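BtGH115A (Bacteroides thetaiotaomicron, PDB 5BY3) acts as a family GH115 4-O-methyl-alpha-glucuronidase with specificity for decorated arabinogalactans, which it probably hydrolyses at their glucuronic acid decorations. Local coordinates at residues S412-Q417 with E441-L446; A464-W469 with V485-Y490; L406-P411 with R491-R496; V390-S395 with Q416-A421. All blocks are in the same frame, centred on the assembly; numbering follows the deposited sequence.

Interaction 1: S412-Q417 with E441-L446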
# COMPACT_ATOMS: atom_id res chain seq x y z
N SER A 412 4.81 -7.13 6.98
CA SER A 412 5.33 -6.81 8.28
C SER A 412 5.70 -5.34 8.43
O SER A 412 5.63 -4.81 9.53
CB SER A 412 6.58 -7.62 8.55
OG SER A 412 6.21 -8.96 8.73
N LEU A 413 6.09 -4.70 7.32
CA LEU A 413 6.56 -3.32 7.33
C LEU A 413 5.34 -2.42 7.14
O LEU A 413 5.21 -1.38 7.82
CB LEU A 413 7.67 -3.09 6.29
CG LEU A 413 7.96 -1.64 5.84
CD1 LEU A 413 8.65 -0.83 6.95
CD2 LEU A 413 8.75 -1.61 4.54
N ILE A 414 4.45 -2.82 6.23
CA ILE A 414 3.23 -2.12 6.06
C ILE A 414 2.56 -2.11 7.44
O ILE A 414 2.28 -1.02 7.97
CB ILE A 414 2.34 -2.74 4.96
CG1 ILE A 414 3.04 -2.62 3.60
CG2 ILE A 414 0.93 -2.11 4.90
CD1 ILE A 414 2.37 -3.54 2.59
N TYR A 415 2.37 -3.29 8.03
CA TYR A 415 1.76 -3.40 9.35
C TYR A 415 2.36 -2.43 10.36
O TYR A 415 1.63 -1.60 10.91
CB TYR A 415 1.83 -4.79 9.95
CG TYR A 415 1.19 -4.82 11.32
CD1 TYR A 415 -0.18 -4.63 11.45
CD2 TYR A 415 1.95 -4.98 12.49
CE1 TYR A 415 -0.79 -4.60 12.70
CE2 TYR A 415 1.34 -4.99 13.77
CZ TYR A 415 -0.03 -4.79 13.85
OH TYR A 415 -0.69 -4.79 15.06
N GLN A 416 3.68 -2.54 10.60
CA GLN A 416 4.27 -1.77 11.68
C GLN A 416 4.23 -0.26 11.48
O GLN A 416 4.09 0.48 12.46
CB GLN A 416 5.63 -2.30 12.13
CG GLN A 416 6.86 -1.62 11.55
CD GLN A 416 7.30 -0.31 12.20
OE1 GLN A 416 7.22 -0.10 13.42
NE2 GLN A 416 7.79 0.58 11.38
N GLN A 417 4.36 0.20 10.25
CA GLN A 417 4.30 1.59 9.96
C GLN A 417 2.89 2.13 10.12
O GLN A 417 2.71 3.20 10.70
CB GLN A 417 4.85 1.90 8.57
CG GLN A 417 6.39 1.92 8.49
CD GLN A 417 6.99 3.08 9.28
OE1 GLN A 417 7.78 2.87 10.23
NE2 GLN A 417 6.61 4.32 8.91
N GLU A 441 -2.43 -7.20 -4.90
CA GLU A 441 -3.70 -7.63 -4.35
C GLU A 441 -3.64 -7.87 -2.83
O GLU A 441 -4.50 -7.42 -2.06
CB GLU A 441 -4.14 -8.92 -5.02
CG GLU A 441 -4.42 -8.82 -6.52
CD GLU A 441 -3.26 -9.28 -7.40
OE1 GLU A 441 -2.11 -9.43 -6.92
OE2 GLU A 441 -3.52 -9.53 -8.60
N TYR A 442 -2.60 -8.56 -2.40
CA TYR A 442 -2.53 -8.89 -1.01
C TYR A 442 -2.29 -7.63 -0.14
O TYR A 442 -3.10 -7.37 0.78
CB TYR A 442 -1.50 -10.01 -0.71
CG TYR A 442 -1.47 -10.23 0.80
CD1 TYR A 442 -2.58 -10.78 1.45
CD2 TYR A 442 -0.41 -9.76 1.58
CE1 TYR A 442 -2.59 -10.91 2.82
CE2 TYR A 442 -0.43 -9.90 2.97
CZ TYR A 442 -1.53 -10.48 3.57
OH TYR A 442 -1.60 -10.64 4.92
N GLN A 443 -1.23 -6.86 -0.43
CA GLN A 443 -0.91 -5.64 0.36
C GLN A 443 -2.08 -4.64 0.45
O GLN A 443 -2.33 -4.05 1.52
CB GLN A 443 0.35 -4.92 -0.14
CG GLN A 443 1.66 -5.70 -0.01
CD GLN A 443 2.02 -6.57 -1.24
OE1 GLN A 443 1.17 -6.85 -2.10
NE2 GLN A 443 3.28 -7.00 -1.32
N ILE A 444 -2.80 -4.50 -0.66
CA ILE A 444 -3.95 -3.64 -0.78
C ILE A 444 -5.01 -4.10 0.21
O ILE A 444 -5.57 -3.29 0.94
CB ILE A 444 -4.49 -3.63 -2.23
CG1 ILE A 444 -3.48 -2.96 -3.19
CG2 ILE A 444 -5.87 -2.94 -2.33
CD1 ILE A 444 -3.74 -3.20 -4.68
N GLU A 445 -5.27 -5.39 0.26
CA GLU A 445 -6.32 -5.86 1.14
C GLU A 445 -5.88 -5.74 2.61
O GLU A 445 -6.69 -5.41 3.49
CB GLU A 445 -6.72 -7.29 0.80
CG GLU A 445 -7.95 -7.77 1.57
CD GLU A 445 -8.45 -9.12 1.13
OE1 GLU A 445 -8.22 -9.51 -0.03
OE2 GLU A 445 -9.09 -9.80 1.96
N LEU A 446 -4.61 -6.00 2.87
CA LEU A 446 -4.08 -5.76 4.20
C LEU A 446 -4.31 -4.29 4.63
O LEU A 446 -4.92 -4.03 5.65
CB LEU A 446 -2.60 -6.14 4.27
CG LEU A 446 -1.88 -5.97 5.64
CD1 LEU A 446 -2.55 -6.77 6.78
CD2 LEU A 446 -0.40 -6.34 5.46
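I414 meets Q443 and L446 where two neighbouring outer helices of a TIM-type barrel lie side by side. Helix 411-423 follows strand 388-393, and helix 441-452 follows the next strand, 429-433. The contact is buried and rests on few atoms. Its tight part is the meeting of I414 with Q443. CD1 of I414 comes up against the aliphatic stem of Q443, 3.5 Å from CG and 3.7 Å from CB. The two side chains cross at about a right angle. I414 carries CG1 beside its backbone N (chi1 -64°), and an extended chi2 of 165° sends CD1 across to the partner helix. The looser part is the branch of I414. CG2 of I414 stands 4.5 Å from CD2 of L446, at the outer limit of packing. On the solvent side, Y415 and Q416 are partly exposed. Y415 stands beside the contact, and its OH hydrogen-bonds to S458 OG. The stem of Q443 bends at chi2 (91°), which carries the amide off I414 and into polar surroundings. There both of its ends are used: OE1 of Q443 hydrogen-bonds to S407 OG, and NE2 of Q443 to the backbone O of M409.

Interaction 2: A464-W469 with V485-Y490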
# COMPACT_ATOMS: atom_id res chain seq x y z
N ALA A 464 -1.13 -14.57 10.89
CA ALA A 464 -2.50 -15.08 10.86
C ALA A 464 -3.37 -14.41 9.78
O ALA A 464 -4.26 -15.06 9.22
CB ALA A 464 -3.15 -15.00 12.23
N HIS A 465 -3.10 -13.13 9.48
CA HIS A 465 -3.78 -12.43 8.37
C HIS A 465 -3.44 -13.08 7.02
O HIS A 465 -4.35 -13.46 6.29
CB HIS A 465 -3.46 -10.94 8.37
CG HIS A 465 -4.31 -10.14 7.40
ND1 HIS A 465 -3.94 -9.93 6.08
CD2 HIS A 465 -5.51 -9.53 7.56
CE1 HIS A 465 -4.88 -9.22 5.48
NE2 HIS A 465 -5.83 -8.95 6.35
N LEU A 466 -2.15 -13.22 6.72
CA LEU A 466 -1.70 -13.87 5.46
C LEU A 466 -2.17 -15.33 5.31
O LEU A 466 -2.62 -15.74 4.25
CB LEU A 466 -0.15 -13.78 5.33
CG LEU A 466 0.51 -14.49 4.16
CD1 LEU A 466 0.04 -13.94 2.82
CD2 LEU A 466 2.03 -14.42 4.29
N LYS A 467 -2.07 -16.11 6.40
CA LYS A 467 -2.59 -17.45 6.44
C LYS A 467 -4.10 -17.50 6.08
O LYS A 467 -4.49 -18.26 5.21
CB LYS A 467 -2.35 -18.02 7.83
CG LYS A 467 -2.78 -19.47 8.01
CD LYS A 467 -2.48 -19.93 9.44
CE LYS A 467 -3.44 -21.02 9.86
NZ LYS A 467 -2.96 -22.31 9.30
N HIS A 468 -4.91 -16.68 6.73
CA HIS A 468 -6.34 -16.65 6.51
C HIS A 468 -6.63 -16.27 5.06
O HIS A 468 -7.62 -16.76 4.46
CB HIS A 468 -6.98 -15.67 7.48
CG HIS A 468 -8.47 -15.61 7.38
ND1 HIS A 468 -9.12 -14.91 6.38
CD2 HIS A 468 -9.44 -16.15 8.16
CE1 HIS A 468 -10.43 -15.04 6.53
NE2 HIS A 468 -10.65 -15.78 7.61
N TRP A 469 -5.76 -15.44 4.49
CA TRP A 469 -5.96 -14.92 3.15
C TRP A 469 -5.67 -16.02 2.14
O TRP A 469 -6.50 -16.23 1.26
CB TRP A 469 -5.09 -13.68 2.90
CG TRP A 469 -5.37 -12.95 1.58
CD1 TRP A 469 -6.36 -12.01 1.36
CD2 TRP A 469 -4.68 -13.12 0.32
NE1 TRP A 469 -6.29 -11.57 0.05
CE2 TRP A 469 -5.28 -12.24 -0.61
CE3 TRP A 469 -3.57 -13.88 -0.09
CZ2 TRP A 469 -4.82 -12.10 -1.94
CZ3 TRP A 469 -3.11 -13.74 -1.42
CH2 TRP A 469 -3.74 -12.86 -2.32
N VAL A 485 6.29 -20.14 1.93
CA VAL A 485 6.80 -19.60 0.65
C VAL A 485 6.58 -18.08 0.48
O VAL A 485 7.52 -17.35 0.12
CB VAL A 485 6.24 -20.38 -0.53
CG1 VAL A 485 6.41 -19.62 -1.82
CG2 VAL A 485 6.94 -21.73 -0.59
N MSE A 486 5.36 -17.62 0.76
CA MSE A 486 5.03 -16.18 0.70
C MSE A 486 5.86 -15.45 1.72
O MSE A 486 6.46 -14.41 1.42
CB MSE A 486 3.52 -15.98 0.88
CG MSE A 486 2.66 -16.44 -0.31
SE MSE A 486 3.46 -16.25 -2.11
CE MSE A 486 2.99 -14.41 -2.54
N GLN A 487 5.95 -15.99 2.92
CA GLN A 487 6.79 -15.41 3.95
C GLN A 487 8.23 -15.24 3.47
O GLN A 487 8.85 -14.20 3.68
CB GLN A 487 6.74 -16.26 5.21
CG GLN A 487 5.43 -16.15 5.97
CD GLN A 487 5.35 -17.14 7.13
OE1 GLN A 487 5.85 -18.27 7.03
NE2 GLN A 487 4.72 -16.73 8.22
N GLU A 488 8.76 -16.26 2.81
CA GLU A 488 10.14 -16.22 2.42
C GLU A 488 10.35 -15.28 1.27
O GLU A 488 11.39 -14.65 1.21
CB GLU A 488 10.69 -17.61 2.09
CG GLU A 488 11.09 -18.38 3.33
CD GLU A 488 12.26 -17.73 4.05
OE1 GLU A 488 13.34 -17.72 3.40
OE2 GLU A 488 12.05 -17.26 5.24
N HIS A 489 9.33 -15.19 0.40
CA HIS A 489 9.21 -14.24 -0.73
C HIS A 489 9.36 -12.82 -0.24
O HIS A 489 10.24 -12.07 -0.72
CB HIS A 489 7.85 -14.42 -1.37
CG HIS A 489 7.62 -13.62 -2.61
ND1 HIS A 489 8.38 -13.77 -3.75
CD2 HIS A 489 6.64 -12.73 -2.92
CE1 HIS A 489 7.93 -12.95 -4.69
NE2 HIS A 489 6.86 -12.32 -4.22
N TYR A 490 8.55 -12.45 0.76
CA TYR A 490 8.58 -11.07 1.26
C TYR A 490 9.88 -10.72 2.01
O TYR A 490 10.33 -9.57 1.99
CB TYR A 490 7.35 -10.79 2.10
CG TYR A 490 6.06 -10.90 1.33
CD1 TYR A 490 5.90 -10.26 0.10
CD2 TYR A 490 4.99 -11.62 1.84
CE1 TYR A 490 4.70 -10.33 -0.61
CE2 TYR A 490 3.77 -11.70 1.13
CZ TYR A 490 3.64 -11.05 -0.09
OH TYR A 490 2.46 -11.13 -0.83
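L466 packs against M486 and Q487 where two consecutive helices, 462-473 and 476-495, pack against each other. This is plain helix-helix packing in the helical part of the chain that follows the last barrel strand. The first shell is one methyl group: CD2 of L466. It lies 4.0 Å from CB of M486 and 4.2 Å from CG of Q487, so it rests on the roots of two adjacent side chains. L466 has CG opposite its backbone N (chi1 175°), which points the branched end at the other helix. It crosses M486 at about a right angle. Selenomethionine M486 touches with its CB. Its chain bends at chi2 and chi3, and the side chain packs on L470, the next turn of helix 462-473. Q487 lies at the margin of the contact, partly exposed, with an extended chain, and it also touches T463. Next comes Y490, which points toward L466 without close contact and packs on Y442 and Q443 of helix 441-452. L466 touches Y442 as well. V485 and H489 of helix 476-495 pack on helix 552-580. Farther out, helix 462-473 is tied to helix 441-452. W469 meets the Y442 ring edge-to-face, and its NE1 bonds to E445 OE1. H465 is held at both nitrogens, ND1 by Y442 OH and NE2 by D449 OD2.

Interaction 3: L406-P411 with R491-R496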
# COMPACT_ATOMS: atom_id res chain seq x y z
N LEU A 406 6.76 -5.88 -9.67
CA LEU A 406 6.14 -6.73 -8.68
C LEU A 406 5.92 -5.95 -7.37
O LEU A 406 6.52 -4.89 -7.14
CB LEU A 406 7.02 -7.95 -8.43
CG LEU A 406 7.24 -8.84 -9.67
CD1 LEU A 406 8.29 -9.92 -9.38
CD2 LEU A 406 5.92 -9.44 -10.16
N SER A 407 5.04 -6.48 -6.55
CA SER A 407 4.65 -5.87 -5.35
C SER A 407 5.18 -6.73 -4.22
O SER A 407 4.55 -7.74 -3.84
CB SER A 407 3.11 -5.84 -5.29
OG SER A 407 2.66 -5.66 -3.94
N THR A 408 6.31 -6.31 -3.67
CA THR A 408 7.00 -7.13 -2.78
C THR A 408 7.25 -6.53 -1.39
O THR A 408 8.03 -7.09 -0.58
CB THR A 408 8.31 -7.64 -3.42
OG1 THR A 408 9.20 -6.55 -3.71
CG2 THR A 408 8.01 -8.46 -4.66
N MSE A 409 6.63 -5.39 -1.11
CA MSE A 409 6.83 -4.73 0.18
C MSE A 409 6.28 -5.69 1.19
O MSE A 409 5.30 -6.39 0.94
CB MSE A 409 6.11 -3.41 0.25
CG MSE A 409 6.65 -2.59 1.42
SE MSE A 409 5.62 -0.91 1.42
CE MSE A 409 6.95 -0.17 0.13
N SER A 410 7.01 -5.80 2.29
CA SER A 410 6.69 -6.72 3.33
C SER A 410 5.43 -6.32 4.07
O SER A 410 5.30 -5.18 4.48
CB SER A 410 7.84 -6.81 4.33
OG SER A 410 7.40 -7.48 5.50
N PRO A 411 4.51 -7.28 4.24
CA PRO A 411 3.33 -7.11 5.09
C PRO A 411 3.68 -6.64 6.47
O PRO A 411 2.92 -5.86 7.04
CB PRO A 411 2.76 -8.53 5.17
CG PRO A 411 3.11 -9.08 3.82
CD PRO A 411 4.52 -8.59 3.58
N ARG A 491 10.50 -11.72 2.59
CA ARG A 491 11.68 -11.52 3.40
C ARG A 491 12.91 -11.31 2.51
O ARG A 491 13.74 -10.41 2.77
CB ARG A 491 11.83 -12.70 4.37
CG ARG A 491 13.16 -12.77 5.07
CD ARG A 491 13.52 -14.22 5.37
NE ARG A 491 14.95 -14.20 5.45
CZ ARG A 491 15.78 -15.00 4.82
NH1 ARG A 491 15.33 -15.99 4.09
NH2 ARG A 491 17.08 -14.80 4.96
N LEU A 492 12.99 -12.09 1.43
CA LEU A 492 14.10 -11.97 0.51
C LEU A 492 13.99 -10.70 -0.37
O LEU A 492 15.03 -10.12 -0.76
CB LEU A 492 14.20 -13.22 -0.34
CG LEU A 492 14.64 -14.54 0.31
CD1 LEU A 492 14.06 -15.65 -0.54
CD2 LEU A 492 16.15 -14.74 0.45
N ALA A 493 12.74 -10.29 -0.67
CA ALA A 493 12.46 -9.04 -1.39
C ALA A 493 12.78 -7.81 -0.51
O ALA A 493 13.27 -6.83 -1.02
CB ALA A 493 11.03 -8.98 -1.85
N HIS A 494 12.58 -7.92 0.80
CA HIS A 494 12.92 -6.88 1.78
C HIS A 494 14.43 -6.65 1.75
O HIS A 494 14.92 -5.53 1.81
CB HIS A 494 12.44 -7.33 3.16
CG HIS A 494 12.62 -6.34 4.27
ND1 HIS A 494 11.71 -5.32 4.51
CD2 HIS A 494 13.54 -6.26 5.26
CE1 HIS A 494 12.10 -4.64 5.58
NE2 HIS A 494 13.20 -5.19 6.07
N ILE A 495 15.16 -7.74 1.62
CA ILE A 495 16.61 -7.70 1.56
C ILE A 495 17.06 -6.97 0.29
O ILE A 495 17.96 -6.15 0.31
CB ILE A 495 17.16 -9.14 1.69
CG1 ILE A 495 16.96 -9.58 3.16
CG2 ILE A 495 18.63 -9.23 1.29
CD1 ILE A 495 17.28 -11.02 3.50
N ARG A 496 16.38 -7.26 -0.80
CA ARG A 496 16.62 -6.58 -2.05
C ARG A 496 15.50 -7.01 -2.97
O ARG A 496 15.33 -8.19 -3.26
CB ARG A 496 17.96 -6.98 -2.61
CG ARG A 496 18.43 -6.00 -3.65
CD ARG A 496 19.38 -4.99 -3.03
NE ARG A 496 19.78 -3.99 -4.03
CZ ARG A 496 20.55 -2.93 -3.79
NH1 ARG A 496 21.03 -2.72 -2.56
NH2 ARG A 496 20.82 -2.08 -4.78
O HOH W 1 11.01 -5.30 -0.60
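The irregular chain around T408 passes close by the last turn of helix 476-495, with CA of T408 5.9 Å from CA of A493 and CA of S410 6.4 Å from CA of H494. The small side chain of A493 permits this approach. CB of T408 sits 3.4 Å from CB of A493, a tight methyl-to-methine contact. OG1 of T408 lies alongside, 3.6 Å from the same CB of A493. Chi1 of T408 is 63°, which places OG1 between the backbone N and the carbonyl carbon, and CG2 beside the backbone N; CG2 is the more distant branch from CB of A493. S410 makes a lighter contact: its CB comes 4.2 Å from ND1 of H494, oblique to the imidazole ring. All four residues are buried. One water joins the two backbones. It donates to the carbonyl O of A493 at 2.8 Å and to the carbonyl O of T408 at 3.5 Å; both bonds are weak. The rest of the loop is tied down from other sides. S407 and M409 bond to Q443, and the backbone N of L406 bonds to E499 OE2. S410 is the N-cap of helix 411-423, and its OG makes a weak hydrogen bond to the backbone N of S412. The side chain of T408 is about 11 Å from the bound nickel ion. The arrangement is that of a beta-to-alpha loop beyond the C-terminal end of a TIM-barrel strand, here covered by a helix from later in the chain.

Interaction 4: V390-S395 with Q416-A421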
# COMPACT_ATOMS: atom_id res chain seq x y z
N VAL A 390 -2.66 10.00 5.76
CA VAL A 390 -1.40 9.48 5.22
C VAL A 390 -1.57 8.95 3.79
O VAL A 390 -2.58 8.30 3.47
CB VAL A 390 -0.69 8.44 6.16
CG1 VAL A 390 -1.45 7.12 6.27
CG2 VAL A 390 0.76 8.23 5.76
N TYR A 391 -0.58 9.31 2.96
CA TYR A 391 -0.41 8.86 1.61
C TYR A 391 0.80 7.95 1.66
O TYR A 391 1.92 8.41 1.93
CB TYR A 391 -0.17 10.06 0.69
CG TYR A 391 0.28 9.73 -0.73
CD1 TYR A 391 -0.31 8.66 -1.48
CD2 TYR A 391 1.26 10.49 -1.35
CE1 TYR A 391 0.11 8.38 -2.79
CE2 TYR A 391 1.69 10.21 -2.66
CZ TYR A 391 1.12 9.15 -3.38
OH TYR A 391 1.57 8.90 -4.66
N TYR A 392 0.55 6.65 1.40
CA TYR A 392 1.52 5.55 1.51
C TYR A 392 1.76 4.89 0.15
O TYR A 392 0.85 4.86 -0.68
CB TYR A 392 1.00 4.50 2.49
CG TYR A 392 2.05 3.57 3.12
CD1 TYR A 392 2.74 3.94 4.26
CD2 TYR A 392 2.30 2.31 2.58
CE1 TYR A 392 3.68 3.08 4.84
CE2 TYR A 392 3.22 1.45 3.15
CZ TYR A 392 3.91 1.85 4.29
OH TYR A 392 4.82 1.02 4.88
N HIS A 393 2.98 4.37 -0.07
CA HIS A 393 3.36 3.75 -1.34
C HIS A 393 3.61 2.26 -1.22
O HIS A 393 4.42 1.85 -0.39
CB HIS A 393 4.64 4.39 -1.90
CG HIS A 393 4.44 5.73 -2.53
ND1 HIS A 393 4.33 6.89 -1.79
CD2 HIS A 393 4.36 6.10 -3.83
CE1 HIS A 393 4.19 7.91 -2.60
NE2 HIS A 393 4.20 7.46 -3.85
N VAL A 394 2.93 1.46 -2.04
CA VAL A 394 3.38 0.06 -2.31
C VAL A 394 3.90 -0.08 -3.75
O VAL A 394 4.24 -1.17 -4.20
CB VAL A 394 2.33 -1.04 -1.98
CG1 VAL A 394 2.03 -1.09 -0.47
CG2 VAL A 394 1.07 -0.87 -2.80
N SER A 395 3.98 1.05 -4.44
CA SER A 395 4.52 1.14 -5.80
C SER A 395 5.13 2.54 -6.03
O SER A 395 4.66 3.52 -5.48
CB SER A 395 3.42 0.81 -6.82
OG SER A 395 3.89 1.03 -8.13
N GLN A 416 3.68 -2.54 10.60
CA GLN A 416 4.27 -1.77 11.68
C GLN A 416 4.23 -0.26 11.48
O GLN A 416 4.09 0.48 12.46
CB GLN A 416 5.63 -2.30 12.13
CG GLN A 416 6.86 -1.62 11.55
CD GLN A 416 7.30 -0.31 12.20
OE1 GLN A 416 7.22 -0.10 13.42
NE2 GLN A 416 7.79 0.58 11.38
N GLN A 417 4.36 0.20 10.25
CA GLN A 417 4.30 1.59 9.96
C GLN A 417 2.89 2.13 10.12
O GLN A 417 2.71 3.20 10.70
CB GLN A 417 4.85 1.90 8.57
CG GLN A 417 6.39 1.92 8.49
CD GLN A 417 6.99 3.08 9.28
OE1 GLN A 417 7.78 2.87 10.23
NE2 GLN A 417 6.61 4.32 8.91
N MSE A 418 1.90 1.37 9.64
CA MSE A 418 0.52 1.85 9.57
C MSE A 418 -0.16 1.74 10.91
O MSE A 418 -0.99 2.58 11.25
CB MSE A 418 -0.36 1.18 8.49
CG MSE A 418 0.13 1.43 7.08
SE MSE A 418 0.28 3.33 6.61
CE MSE A 418 -1.62 3.79 6.85
N LYS A 419 0.16 0.70 11.66
CA LYS A 419 -0.25 0.59 13.07
C LYS A 419 0.28 1.81 13.84
O LYS A 419 -0.49 2.50 14.51
CB LYS A 419 0.24 -0.73 13.68
CG LYS A 419 0.20 -0.83 15.18
CD LYS A 419 -1.13 -1.35 15.70
CE LYS A 419 -1.15 -1.41 17.22
NZ LYS A 419 -2.52 -1.73 17.70
N GLN A 420 1.57 2.10 13.69
CA GLN A 420 2.13 3.28 14.31
C GLN A 420 1.40 4.54 13.88
O GLN A 420 1.07 5.36 14.73
CB GLN A 420 3.64 3.40 14.12
CG GLN A 420 4.29 4.42 15.06
CD GLN A 420 5.79 4.25 15.17
OE1 GLN A 420 6.51 4.35 14.17
NE2 GLN A 420 6.27 3.99 16.37
N ALA A 421 1.10 4.67 12.59
CA ALA A 421 0.35 5.81 12.08
C ALA A 421 -1.01 6.01 12.78
O ALA A 421 -1.34 7.13 13.20
CB ALA A 421 0.17 5.71 10.56
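The Y392 ring takes the selenium of M418 obliquely, with SE 4.0 Å from the ring centroid and 33° off the ring normal. This is a Met-aromatic contact. SE of M418 is nearest to CD1 of Y392, at 3.5 Å. Farther out along the same ring, CB of Q417 also approaches obliquely, 3.8 Å from OH of Y392. The side chains of Y392 and M418 run alongside each other in opposite senses. F447 of helix 441-452 touches both of them. Y392 OH makes a weak hydrogen bond to G371 O. The strand and helix belong to a beta-alpha-beta unit of the barrel: strand 388-393, helix 411-423, strand 429-433. Strand 390-393 and helix 416-421 run antiparallel (178°), with their axes 11.2 Å apart. V390 and Y392 alternate with Y391, so they face the helix while Y391 points to the other side of the strand. M418 leaves its helix beside the interface, and bends at chi2 and chi3 fold its end back over the strand. CE of M418 meets CG1 of V390 tip to tip at 3.4 Å. That methyl of V390 lies between backbone N and carbonyl carbon (chi1 69°), directed at the helix.

In the fold
All four contacts lie within the family GH115 range. Interaction 4 joins strand 388-393 to helix 411-423. Interaction 1 uses the same helix, shares Q416 and Q417, and has its centre 8 Å away. It passes on to helix 441-452, which touches helix 462-473 of interaction 2, its centre 11 Å from that of interaction 1. Interaction 3 joins the loop before helix 411-423 to the end of helix 476-495, which interaction 2 also uses, and encloses interactions 1 and 2. Interactions 3 and 4 alternate along the chain and touch through M409. Interactions 2 and 4 do not touch; their centres are 19 Å apart. The later helices are thus packed onto the last barrel units.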